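Local atomic coordinates of esterase (Xanthomonas oryzae pv. oryzae, PDB entry 3H2G), a protein that degrades the rice cell wall as an esterase in bacterial pathogenesis, probably through the serine-hydrolase chemistry of the alpha/beta-hydrolase clan. Residues D106-T111 against S383-V388; V119-D124 against I149-A154; P208-Q213 against A344-A349; E266-G271 against D282-I287; V339-A344 against V359-T364. All coordinates share one frame; numbering follows the deposited sequence.

Contacts 1, 2 and 5 pack helices or their ends in the central sheet domain; contacts 2 and 5 both reach the same sheet, on opposite sides of the chain's centre. Contact 2 is fully buried and uses small residues against an inner strand, whereas contact 5 reaches the edge strand and is only partly buried, with an exposed aspartate among its partners. Contacts 3 and 5 share Ala344 and helix 342-353. Contact 1 touches contact 5, because helix 376-396 packs Val387 on Val362. Contact 4, its centre about 20 Å from that of the chain, stands apart: two loops joined by leucines and a phenylalanine. Across all five, the segments meet without hydrogen bonds between them.

Contact 1 (D106-T111 against S383-V388); sequences DDPLVT and SCIVVV
The saturated pyrrolidine ring of Pro108 presents the bond between its CB and CG to Ile385, and no aromatic face takes part. Ile385 CD1 lies 3.8 Å from Pro108 CB and equally far from Pro108 CG, the two side chains crossing at about a right angle. The carboxylate of Asp107 is the flat polar group nearby: Leu109 N donates to Asp107 OD2 at 3.0 Å, approaching from above the carboxylate plane. This is an N-cap, which satisfies an amide in the first turn of helix 108-114, while Pro108 suits the position after the cap because it has no N-H to leave without a partner. The carbonyl O of Asp107 accepts from both Val110 N and Thr111 N, fixing that turn further. In the alpha/beta-hydrolase fold suggested by the chain's family and strand order, the partner is helix 376-396, whose first turn carries His377 of the probable catalytic triad. Its Cys384 is bonded to Cys331 of strand 328-332, and Ile385 also lies on Ile205 of strand 198-205. The isoleucine reaches Pro108 because its chain is extended (chi2 174°), making CD1 a slender tip that reaches the proline across the helix interface. The same methyl brushes Leu109 CD2 at 4.4 Å, a looser touch from a leucine whose CB points away but whose branched end swings back.

Contact 2 (V119-D124 against I149-A154); sequences VVVGSD and IDAMRA
Val121 and Ser123, two residues apart on strand 119-123, both send their side chains toward helix 141-162, with Ala151 facing them. The strand and helix segments run at 132° to each other, and their axes approach to 7.4 Å, a close fit made possible by the small side chain of alanine. Val121 turns its CG1 anti to its own backbone N (chi1 -177°) and thereby lays that methyl against the helix backbone, 3.6 Å from Ala151 O. The same CG1 lies 4.2 Å from Ala151 CB, alongside the helix turn, and 4.1 Å from Met152 N. Ser123 meets Ala151 with its carbon: Ser123 CB to Ala151 CB is 3.7 Å. Its hydroxyl is engaged by Tyr51 OH and by Tyr125 N, so that a polar side chain can be buried at this end of the strand. Met152 flanks the contact and packs on Leu81 of the neighbouring strand 79-85. The helix belongs to a beta-alpha-beta crossover that leaves strand 119-123 and returns as strand 169-175, with strand 79-85 between them in the sheet. On the helix flank, Arg153 NH1 forms a salt bridge with Asp150 OD2, and Ile149 CG2 covers one face of the guanidinium, over its centre. Charge is therefore kept to the flank, where Arg4 and Glu196 add further ion pairs, while on the strand side carbon groups of Val121 and Ser123 meet the methyl and backbone of Ala151. Such a contact depends on close fit and the exclusion of water, with no hydrogen bond to set the angle between strand and helix.

Contact 3 (P208-Q213 against A344-A349); sequences PYALEQ and AQTAIA
Tyr209 and Ala210 pack on helix 342-353 from an inverse gamma turn centred on Ala210, just where the chain leaving strand 198-205 of the alpha/beta-hydrolase sheet turns into helix 211-218. The aromatic packing comes first. Tyr209 offers the CD2-CE2 side of its ring, and Ala344 CA sits in the ring plane at that edge, 4.0 Å from Tyr209 CD2. Ala344 N is also near the plane, whereas the methyl of Ala347 approaches obliquely, with Ala347 CB 4.2 Å from Tyr209 CD2. Alanines suit both places, since they let a broad ring settle against the helix backbone; Leu330 of strand 328-332 packs on the tyrosine and on both alanines. Aliphatic packing follows at the next residue, where Ala210 CB meets Thr346 CG2 at 4.1 Å. Polar bonds hold the edges of the contact. A weak bond from Leu211 N to Tyr209 O, 3.1 Å long, closes the gamma turn, and Ala210 N donates to Asn343 OD1, tying the turn to a residue of helix 342-353. At the end of the ring, Tyr209 OH meets Gly207 N, which satisfies the hydroxyl of a buried residue. Thr346 divides its two branches: its CG2, anti to the backbone N, turns to Ala210, while its OG1 (chi1 -64°) bonds back along the helix to the carbonyl O of Lys342.

Contact 4 (E266-G271 against D282-I287); sequences EPLFPG and DTLPSI
Phe269, whose ring edge meets Leu284, is anchored through its backbone: Phe269 N donates to Glu266 O at 3.2 Å, closing a turn over residues 266-269. Past the turn, a cis peptide bond before Pro270 redirects the chain, and Gly271, with no side chain to accommodate, makes backbone bonds with Ala90 and Arg92. Two leucines meet the ring of Phe269 in different ways, one over a face and one at the edge. Leu268 CB lies 3.9 Å above the plane of the Phe269 ring, offset toward the rim, while Leu284 CD1 comes in the plane to the far edge, 4.0 Å from Phe269 CZ. The other branch of Leu284 turns to Leu268: its CD2 meets Leu268 CD1 tip to tip, at 4.0 Å. Leu284 can serve both partners because its CG lies beside the backbone N (chi1 -63°) and its forked end reaches between them. Leucine fits such a place, as its two methyls fill the angle between an aromatic edge and another branched chain. The region lies in the long helical insertion between strands 198-205 and 328-332, which may contribute to the substrate-recognition module reported for this esterase. Helix 231-246 adds to the cluster, with Tyr237 meeting the Phe269 ring at about 35° between planes and Ile232 and Leu233 packing on Leu284, as Trp261 and Tyr293 also do. Lys264 NZ, bonded to Thr283 O, ties the second loop to the neighbourhood of the first. Loops without regular secondary structure are thus held mainly by hydrophobic contact, while polar bonds shape each loop and tether it to its neighbours.

Contact 5 (V339-A344 against V359-T364); sequences VPLKNA and VALVDT
Leu341 and Leu361 bury the most surface here, and their side chains cross obliquely, with Leu341 CD1 and Leu361 CD1 3.8 Å apart. Each has its CG anti to the backbone N (chi1 -167° in Leu341), which carries the forked end across to the other segment. Leu361 CD1 also presses on Ala344 CB at 3.5 Å, a close approach that the small methyl of alanine permits. The second branch of Leu341 reaches Asp363: its CD2 lies 3.8 Å from Asp363 CG and at similar distances from both carboxylate oxygens, so it covers a flat side of the group. Those oxygens have partners of their own, OD1 with Gly365 N and OD2 with Ser334 OG. The contact joins the helix and final strand of the beta-alpha-beta unit of strand 328-332, helix 342-353 and strand 359-363, the last an edge strand of the sheet. Close by, Asn343 ND2 donates to Pro340 O at 2.9 Å, in the carbonyl plane and on a lone pair, bracing the turn that carries Leu341. Val339 N bonds Asp336, the probable triad acid. Apolar groups therefore do most of the joining, while the aspartate's polar atoms are spent on nearby loops, consistent with a boundary between core and surface.

Contact 1 (D106-T111 against S383-V388)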
# COMPACT_ATOMS: atom_id res chain seq x y z
N ASP A 106 7.72 -16.99 -4.56
CA ASP A 106 6.35 -16.95 -5.06
C ASP A 106 5.61 -15.68 -4.66
O ASP A 106 4.76 -15.68 -3.76
CB ASP A 106 5.59 -18.19 -4.58
CG ASP A 106 4.13 -18.18 -4.99
OD1 ASP A 106 3.80 -17.63 -6.07
OD2 ASP A 106 3.31 -18.75 -4.24
N ASP A 107 5.95 -14.58 -5.33
CA ASP A 107 5.34 -13.28 -5.08
C ASP A 107 5.42 -12.51 -6.39
O ASP A 107 6.46 -12.52 -7.05
CB ASP A 107 6.11 -12.51 -4.00
CG ASP A 107 5.41 -11.23 -3.58
OD1 ASP A 107 4.53 -11.30 -2.69
OD2 ASP A 107 5.72 -10.16 -4.14
N PRO A 108 4.33 -11.84 -6.79
CA PRO A 108 4.36 -11.10 -8.06
C PRO A 108 5.45 -10.03 -8.17
O PRO A 108 5.86 -9.69 -9.28
CB PRO A 108 2.94 -10.53 -8.16
CG PRO A 108 2.53 -10.37 -6.73
CD PRO A 108 3.05 -11.64 -6.09
N LEU A 109 5.92 -9.50 -7.05
CA LEU A 109 6.98 -8.50 -7.13
C LEU A 109 8.22 -9.15 -7.72
O LEU A 109 8.99 -8.52 -8.45
CB LEU A 109 7.31 -7.93 -5.75
CG LEU A 109 6.21 -7.08 -5.08
CD1 LEU A 109 6.77 -6.47 -3.81
CD2 LEU A 109 5.73 -6.00 -6.04
N VAL A 110 8.42 -10.43 -7.40
CA VAL A 110 9.57 -11.17 -7.92
C VAL A 110 9.31 -11.67 -9.34
O VAL A 110 10.09 -11.41 -10.26
CB VAL A 110 9.89 -12.40 -7.04
CG1 VAL A 110 10.93 -13.28 -7.73
CG2 VAL A 110 10.41 -11.95 -5.68
N THR A 111 8.21 -12.39 -9.51
CA THR A 111 7.86 -13.00 -10.79
C THR A 111 7.45 -12.09 -11.94
O THR A 111 7.68 -12.43 -13.10
CB THR A 111 6.76 -14.07 -10.61
OG1 THR A 111 5.53 -13.44 -10.23
CG2 THR A 111 7.16 -15.06 -9.53
N SER A 383 -3.11 -9.21 -11.20
CA SER A 383 -3.70 -8.83 -12.48
C SER A 383 -3.30 -7.41 -12.87
O SER A 383 -2.91 -7.14 -14.01
CB SER A 383 -5.23 -8.92 -12.42
OG SER A 383 -5.64 -10.27 -12.31
N CYS A 384 -3.41 -6.49 -11.91
CA CYS A 384 -3.05 -5.10 -12.16
C CYS A 384 -1.54 -4.90 -12.30
O CYS A 384 -1.10 -4.07 -13.09
CB CYS A 384 -3.59 -4.21 -11.05
SG CYS A 384 -5.30 -3.66 -11.30
N ILE A 385 -0.75 -5.63 -11.52
CA ILE A 385 0.70 -5.50 -11.64
C ILE A 385 1.07 -5.79 -13.09
O ILE A 385 1.85 -5.07 -13.71
CB ILE A 385 1.44 -6.48 -10.70
CG1 ILE A 385 1.41 -5.94 -9.26
CG2 ILE A 385 2.89 -6.66 -11.16
CD1 ILE A 385 2.00 -6.89 -8.24
N VAL A 386 0.50 -6.86 -13.63
CA VAL A 386 0.78 -7.25 -15.01
C VAL A 386 0.31 -6.18 -15.99
O VAL A 386 1.06 -5.78 -16.88
CB VAL A 386 0.11 -8.60 -15.36
CG1 VAL A 386 0.23 -8.89 -16.85
CG2 VAL A 386 0.77 -9.71 -14.56
N VAL A 387 -0.92 -5.71 -15.82
CA VAL A 387 -1.49 -4.70 -16.71
C VAL A 387 -0.75 -3.36 -16.70
O VAL A 387 -0.45 -2.81 -17.77
CB VAL A 387 -2.98 -4.45 -16.38
CG1 VAL A 387 -3.49 -3.21 -17.12
CG2 VAL A 387 -3.80 -5.67 -16.78
N VAL A 388 -0.46 -2.83 -15.52
CA VAL A 388 0.24 -1.54 -15.45
C VAL A 388 1.67 -1.64 -15.97
O VAL A 388 2.19 -0.70 -16.56
CB VAL A 388 0.23 -0.97 -14.02
CG1 VAL A 388 -1.22 -0.77 -13.55
CG2 VAL A 388 0.97 -1.88 -13.07

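Contact 2 (V119-D124 against I149-A154)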
# COMPACT_ATOMS: atom_id res chain seq x y z
N VAL A 119 14.15 -2.84 -10.41
CA VAL A 119 14.69 -2.91 -9.06
C VAL A 119 13.48 -2.51 -8.22
O VAL A 119 12.85 -1.48 -8.48
CB VAL A 119 15.83 -1.90 -8.85
CG1 VAL A 119 16.25 -1.87 -7.38
CG2 VAL A 119 17.03 -2.28 -9.70
N VAL A 120 13.13 -3.34 -7.24
CA VAL A 120 11.96 -3.06 -6.42
C VAL A 120 12.32 -2.78 -4.97
O VAL A 120 13.03 -3.57 -4.34
CB VAL A 120 10.95 -4.23 -6.47
CG1 VAL A 120 9.70 -3.87 -5.68
CG2 VAL A 120 10.59 -4.56 -7.91
N VAL A 121 11.84 -1.66 -4.45
CA VAL A 121 12.10 -1.27 -3.07
C VAL A 121 10.78 -0.99 -2.37
O VAL A 121 9.95 -0.23 -2.86
CB VAL A 121 12.95 0.00 -2.98
CG1 VAL A 121 13.25 0.31 -1.51
CG2 VAL A 121 14.25 -0.17 -3.76
N GLY A 122 10.59 -1.61 -1.20
CA GLY A 122 9.37 -1.39 -0.46
C GLY A 122 9.65 -1.23 1.03
O GLY A 122 10.48 -1.94 1.58
N SER A 123 8.98 -0.27 1.66
CA SER A 123 9.15 -0.06 3.09
C SER A 123 8.10 -0.90 3.79
O SER A 123 7.01 -1.09 3.26
CB SER A 123 8.92 1.41 3.45
OG SER A 123 8.84 1.59 4.85
N ASP A 124 8.42 -1.40 4.98
CA ASP A 124 7.44 -2.17 5.73
C ASP A 124 6.50 -1.19 6.42
O ASP A 124 5.47 -1.59 6.97
CB ASP A 124 8.12 -3.09 6.75
CG ASP A 124 8.76 -4.30 6.11
OD1 ASP A 124 8.10 -4.93 5.25
OD2 ASP A 124 9.92 -4.63 6.46
N ILE A 149 9.80 7.06 0.69
CA ILE A 149 10.89 7.89 0.18
C ILE A 149 12.22 7.54 0.84
O ILE A 149 13.23 7.36 0.17
CB ILE A 149 10.57 9.38 0.39
CG1 ILE A 149 9.47 9.80 -0.59
CG2 ILE A 149 11.82 10.23 0.22
CD1 ILE A 149 8.82 11.15 -0.27
N ASP A 150 12.21 7.41 2.16
CA ASP A 150 13.43 7.09 2.89
C ASP A 150 13.91 5.66 2.65
O ASP A 150 15.11 5.38 2.77
CB ASP A 150 13.22 7.38 4.38
CG ASP A 150 13.12 8.88 4.66
OD1 ASP A 150 12.69 9.27 5.76
OD2 ASP A 150 13.47 9.66 3.75
N ALA A 151 13.00 4.77 2.30
CA ALA A 151 13.37 3.39 2.00
C ALA A 151 14.12 3.40 0.68
O ALA A 151 15.11 2.68 0.50
CB ALA A 151 12.12 2.51 1.87
N MET A 152 13.66 4.23 -0.26
CA MET A 152 14.30 4.34 -1.56
C MET A 152 15.68 4.97 -1.42
O MET A 152 16.63 4.61 -2.12
CB MET A 152 13.43 5.16 -2.51
CG MET A 152 12.08 4.52 -2.80
SD MET A 152 11.12 5.44 -4.03
CE MET A 152 11.79 4.78 -5.48
N ARG A 153 15.80 5.93 -0.50
CA ARG A 153 17.08 6.58 -0.26
C ARG A 153 18.09 5.57 0.28
O ARG A 153 19.22 5.49 -0.20
CB ARG A 153 16.91 7.74 0.72
CG ARG A 153 16.20 8.94 0.13
CD ARG A 153 15.86 9.98 1.18
NE ARG A 153 15.45 11.24 0.57
CZ ARG A 153 14.83 12.22 1.22
NH1 ARG A 153 14.53 12.09 2.51
NH2 ARG A 153 14.53 13.34 0.58
N ALA A 154 17.66 4.78 1.26
CA ALA A 154 18.53 3.78 1.87
C ALA A 154 18.87 2.67 0.87
O ALA A 154 20.01 2.20 0.81
CB ALA A 154 17.87 3.19 3.11

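Contact 3 (P208-Q213 against A344-A349)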
# COMPACT_ATOMS: atom_id res chain seq x y z
N PRO A 208 -7.70 3.48 -1.96
CA PRO A 208 -8.82 4.32 -1.56
C PRO A 208 -8.44 5.81 -1.58
O PRO A 208 -8.36 6.45 -0.54
CB PRO A 208 -9.12 3.83 -0.15
CG PRO A 208 -7.75 3.53 0.37
CD PRO A 208 -7.09 2.82 -0.79
N TYR A 209 -8.20 6.34 -2.78
CA TYR A 209 -7.79 7.74 -2.95
C TYR A 209 -8.82 8.70 -2.37
O TYR A 209 -8.47 9.74 -1.80
CB TYR A 209 -7.56 8.03 -4.44
CG TYR A 209 -6.90 6.88 -5.16
CD1 TYR A 209 -5.68 6.37 -4.73
CD2 TYR A 209 -7.54 6.24 -6.22
CE1 TYR A 209 -5.12 5.24 -5.33
CE2 TYR A 209 -6.99 5.11 -6.83
CZ TYR A 209 -5.78 4.62 -6.37
OH TYR A 209 -5.27 3.47 -6.92
N ALA A 210 -10.10 8.38 -2.54
CA ALA A 210 -11.18 9.19 -1.98
C ALA A 210 -11.47 8.45 -0.68
O ALA A 210 -12.52 7.82 -0.52
CB ALA A 210 -12.39 9.17 -2.91
N LEU A 211 -10.51 8.54 0.24
CA LEU A 211 -10.57 7.85 1.52
C LEU A 211 -11.82 8.08 2.34
O LEU A 211 -12.51 7.13 2.71
CB LEU A 211 -9.33 8.22 2.35
CG LEU A 211 -9.14 7.42 3.65
CD1 LEU A 211 -9.07 5.93 3.33
CD2 LEU A 211 -7.86 7.87 4.35
N GLU A 212 -12.12 9.34 2.64
CA GLU A 212 -13.31 9.66 3.43
C GLU A 212 -14.59 9.15 2.78
O GLU A 212 -15.42 8.51 3.43
CB GLU A 212 -13.41 11.17 3.65
CG GLU A 212 -14.72 11.61 4.29
CD GLU A 212 -14.89 13.12 4.28
OE1 GLU A 212 -14.29 13.78 3.42
OE2 GLU A 212 -15.65 13.64 5.13
N GLN A 213 -14.76 9.42 1.49
CA GLN A 213 -15.97 8.99 0.79
C GLN A 213 -16.08 7.47 0.70
O GLN A 213 -17.18 6.92 0.70
CB GLN A 213 -16.03 9.60 -0.62
CG GLN A 213 -17.39 9.47 -1.29
CD GLN A 213 -18.49 10.17 -0.50
OE1 GLN A 213 -18.39 11.35 -0.19
NE2 GLN A 213 -19.55 9.43 -0.17
N ALA A 344 -10.91 5.58 -8.15
CA ALA A 344 -10.09 5.99 -9.28
C ALA A 344 -10.84 6.99 -10.15
O ALA A 344 -10.27 7.97 -10.63
CB ALA A 344 -9.69 4.78 -10.11
N GLN A 345 -12.13 6.74 -10.36
CA GLN A 345 -12.97 7.62 -11.17
C GLN A 345 -13.07 9.00 -10.53
O GLN A 345 -12.96 10.02 -11.21
CB GLN A 345 -14.36 7.01 -11.33
CG GLN A 345 -14.37 5.77 -12.22
CD GLN A 345 -15.61 4.90 -12.04
OE1 GLN A 345 -15.89 4.02 -12.85
NE2 GLN A 345 -16.35 5.14 -10.96
N THR A 346 -13.26 9.02 -9.22
CA THR A 346 -13.36 10.27 -8.47
C THR A 346 -12.03 11.01 -8.54
O THR A 346 -11.99 12.22 -8.76
CB THR A 346 -13.70 10.00 -6.98
OG1 THR A 346 -15.00 9.40 -6.89
CG2 THR A 346 -13.68 11.30 -6.18
N ALA A 347 -10.94 10.28 -8.35
CA ALA A 347 -9.61 10.89 -8.39
C ALA A 347 -9.35 11.56 -9.73
O ALA A 347 -8.96 12.73 -9.79
CB ALA A 347 -8.55 9.83 -8.12
N ILE A 348 -9.57 10.82 -10.82
CA ILE A 348 -9.34 11.36 -12.16
C ILE A 348 -10.19 12.59 -12.45
O ILE A 348 -9.71 13.55 -13.04
CB ILE A 348 -9.58 10.26 -13.23
CG1 ILE A 348 -8.44 9.24 -13.15
CG2 ILE A 348 -9.61 10.88 -14.63
CD1 ILE A 348 -8.61 8.04 -14.06
N ALA A 349 -11.45 12.57 -12.02
CA ALA A 349 -12.31 13.72 -12.25
C ALA A 349 -11.71 14.93 -11.52
O ALA A 349 -11.67 16.03 -12.07
CB ALA A 349 -13.72 13.43 -11.73

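Contact 4 (E266-G271 against D282-I287)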
# COMPACT_ATOMS: atom_id res chain seq x y z
N GLU A 266 -7.55 -2.07 20.40
CA GLU A 266 -6.27 -1.40 20.18
C GLU A 266 -5.05 -2.31 20.02
O GLU A 266 -4.26 -2.12 19.10
CB GLU A 266 -6.03 -0.35 21.29
CG GLU A 266 -7.08 0.76 21.29
CD GLU A 266 -6.62 2.02 22.01
OE1 GLU A 266 -6.26 1.92 23.21
OE2 GLU A 266 -6.63 3.10 21.39
N PRO A 267 -4.89 -3.31 20.89
CA PRO A 267 -3.73 -4.22 20.79
C PRO A 267 -3.66 -5.03 19.49
O PRO A 267 -2.63 -5.64 19.20
CB PRO A 267 -3.89 -5.12 22.01
CG PRO A 267 -4.61 -4.24 23.00
CD PRO A 267 -5.64 -3.57 22.13
N LEU A 268 -4.74 -5.05 18.72
CA LEU A 268 -4.78 -5.82 17.47
C LEU A 268 -4.28 -5.08 16.23
O LEU A 268 -3.96 -5.71 15.22
CB LEU A 268 -6.21 -6.27 17.19
CG LEU A 268 -6.95 -7.18 18.16
CD1 LEU A 268 -8.42 -7.27 17.75
CD2 LEU A 268 -6.31 -8.57 18.16
N PHE A 269 -4.22 -3.75 16.30
CA PHE A 269 -3.84 -2.98 15.12
C PHE A 269 -2.68 -2.00 15.26
O PHE A 269 -2.88 -0.82 15.54
CB PHE A 269 -5.08 -2.22 14.64
CG PHE A 269 -6.24 -3.12 14.30
CD1 PHE A 269 -6.21 -3.94 13.17
CD2 PHE A 269 -7.37 -3.17 15.13
CE1 PHE A 269 -7.27 -4.78 12.87
CE2 PHE A 269 -8.44 -4.01 14.83
CZ PHE A 269 -8.39 -4.82 13.70
N PRO A 270 -1.43 -2.47 15.04
CA PRO A 270 -1.05 -3.84 14.68
C PRO A 270 -0.82 -4.67 15.94
O PRO A 270 -0.73 -4.13 17.04
CB PRO A 270 0.23 -3.63 13.89
CG PRO A 270 0.88 -2.51 14.62
CD PRO A 270 -0.29 -1.55 14.87
N GLY A 271 -0.71 -5.99 15.78
CA GLY A 271 -0.50 -6.84 16.93
C GLY A 271 0.08 -8.20 16.61
O GLY A 271 0.86 -8.36 15.67
N ASP A 282 -12.77 -15.40 13.48
CA ASP A 282 -13.74 -14.49 14.08
C ASP A 282 -13.24 -13.73 15.31
O ASP A 282 -13.93 -13.67 16.32
CB ASP A 282 -15.00 -15.26 14.48
CG ASP A 282 -15.52 -16.16 13.38
OD1 ASP A 282 -15.64 -15.69 12.23
OD2 ASP A 282 -15.81 -17.34 13.67
N THR A 283 -12.04 -13.16 15.23
CA THR A 283 -11.52 -12.41 16.37
C THR A 283 -12.46 -11.26 16.69
O THR A 283 -12.69 -10.93 17.86
CB THR A 283 -10.11 -11.88 16.10
OG1 THR A 283 -10.15 -10.98 14.98
CG2 THR A 283 -9.17 -13.02 15.78
N LEU A 284 -13.01 -10.65 15.65
CA LEU A 284 -13.96 -9.56 15.79
C LEU A 284 -15.25 -10.01 15.10
O LEU A 284 -15.22 -10.92 14.28
CB LEU A 284 -13.43 -8.28 15.13
CG LEU A 284 -12.15 -7.68 15.71
CD1 LEU A 284 -11.83 -6.37 14.99
CD2 LEU A 284 -12.33 -7.43 17.20
N PRO A 285 -16.38 -9.38 15.43
CA PRO A 285 -17.63 -9.80 14.78
C PRO A 285 -17.63 -9.59 13.27
O PRO A 285 -16.86 -8.80 12.74
CB PRO A 285 -18.69 -8.97 15.50
CG PRO A 285 -17.94 -7.74 15.92
CD PRO A 285 -16.63 -8.30 16.39
N SER A 286 -18.50 -10.33 12.58
CA SER A 286 -18.62 -10.20 11.13
C SER A 286 -19.39 -8.92 10.81
O SER A 286 -20.08 -8.36 11.66
CB SER A 286 -19.31 -11.44 10.55
OG SER A 286 -20.45 -11.79 11.30
N ILE A 287 -19.27 -8.46 9.56
CA ILE A 287 -19.92 -7.23 9.11
C ILE A 287 -21.42 -7.13 9.37
O ILE A 287 -21.95 -6.04 9.56
CB ILE A 287 -19.64 -7.00 7.61
CG1 ILE A 287 -19.95 -5.56 7.23
CG2 ILE A 287 -20.44 -7.99 6.78
CD1 ILE A 287 -19.03 -4.54 7.91

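Contact 5 (V339-A344 against V359-T364)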
# COMPACT_ATOMS: atom_id res chain seq x y z
N VAL A 339 -12.62 -1.98 -2.09
CA VAL A 339 -12.20 -0.64 -2.49
C VAL A 339 -12.82 -0.38 -3.86
O VAL A 339 -12.22 -0.70 -4.89
CB VAL A 339 -10.65 -0.53 -2.58
CG1 VAL A 339 -10.26 0.87 -3.05
CG2 VAL A 339 -10.02 -0.83 -1.23
N PRO A 340 -14.04 0.18 -3.89
CA PRO A 340 -14.73 0.47 -5.15
C PRO A 340 -13.89 1.27 -6.14
O PRO A 340 -13.17 2.19 -5.75
CB PRO A 340 -15.97 1.22 -4.69
CG PRO A 340 -16.28 0.53 -3.38
CD PRO A 340 -14.91 0.46 -2.74
N LEU A 341 -14.01 0.92 -7.41
CA LEU A 341 -13.26 1.60 -8.47
C LEU A 341 -13.67 3.07 -8.54
O LEU A 341 -13.02 3.88 -9.20
CB LEU A 341 -13.50 0.90 -9.81
CG LEU A 341 -12.58 1.28 -10.97
CD1 LEU A 341 -11.12 1.12 -10.55
CD2 LEU A 341 -12.90 0.40 -12.18
N LYS A 342 -14.77 3.40 -7.86
CA LYS A 342 -15.26 4.77 -7.81
C LYS A 342 -14.12 5.68 -7.34
O LYS A 342 -14.05 6.85 -7.69
CB LYS A 342 -16.43 4.89 -6.84
CG LYS A 342 -16.91 6.32 -6.60
CD LYS A 342 -17.93 6.40 -5.47
CE LYS A 342 -18.32 7.86 -5.19
NZ LYS A 342 -19.23 8.02 -4.03
N ASN A 343 -13.21 5.11 -6.55
CA ASN A 343 -12.07 5.85 -6.03
C ASN A 343 -11.21 6.41 -7.16
O ASN A 343 -10.81 7.58 -7.13
CB ASN A 343 -11.22 4.95 -5.14
CG ASN A 343 -11.76 4.85 -3.73
OD1 ASN A 343 -11.61 5.78 -2.93
ND2 ASN A 343 -12.41 3.73 -3.42
N ALA A 344 -10.91 5.58 -8.15
CA ALA A 344 -10.09 5.99 -9.28
C ALA A 344 -10.84 6.99 -10.15
O ALA A 344 -10.27 7.97 -10.63
CB ALA A 344 -9.69 4.78 -10.11
N VAL A 359 -3.49 11.38 -15.86
CA VAL A 359 -3.97 10.15 -15.25
C VAL A 359 -5.05 9.39 -16.02
O VAL A 359 -6.08 9.95 -16.39
CB VAL A 359 -4.52 10.44 -13.83
CG1 VAL A 359 -4.73 9.13 -13.08
CG2 VAL A 359 -3.55 11.35 -13.07
N ALA A 360 -4.79 8.11 -16.25
CA ALA A 360 -5.72 7.24 -16.96
C ALA A 360 -6.18 6.13 -16.02
O ALA A 360 -5.66 5.97 -14.92
CB ALA A 360 -5.05 6.63 -18.18
N LEU A 361 -7.17 5.36 -16.46
CA LEU A 361 -7.72 4.28 -15.66
C LEU A 361 -7.85 3.00 -16.47
O LEU A 361 -8.13 3.03 -17.66
CB LEU A 361 -9.09 4.69 -15.13
CG LEU A 361 -9.96 3.60 -14.49
CD1 LEU A 361 -9.30 3.11 -13.21
CD2 LEU A 361 -11.34 4.17 -14.19
N VAL A 362 -7.63 1.87 -15.81
CA VAL A 362 -7.78 0.57 -16.45
C VAL A 362 -8.55 -0.32 -15.48
O VAL A 362 -8.30 -0.29 -14.27
CB VAL A 362 -6.42 -0.07 -16.83
CG1 VAL A 362 -5.54 -0.23 -15.60
CG2 VAL A 362 -6.65 -1.41 -17.52
N ASP A 363 -9.49 -1.09 -16.01
CA ASP A 363 -10.36 -1.97 -15.23
C ASP A 363 -10.10 -3.43 -15.58
O ASP A 363 -10.22 -3.83 -16.74
CB ASP A 363 -11.82 -1.59 -15.52
CG ASP A 363 -12.83 -2.39 -14.71
OD1 ASP A 363 -12.43 -3.27 -13.93
OD2 ASP A 363 -14.04 -2.14 -14.88
N THR A 364 -9.77 -4.24 -14.58
CA THR A 364 -9.49 -5.66 -14.80
C THR A 364 -10.66 -6.55 -14.40
O THR A 364 -10.52 -7.77 -14.33
CB THR A 364 -8.25 -6.11 -14.02
OG1 THR A 364 -8.48 -5.94 -12.61
CG2 THR A 364 -7.03 -5.29 -14.44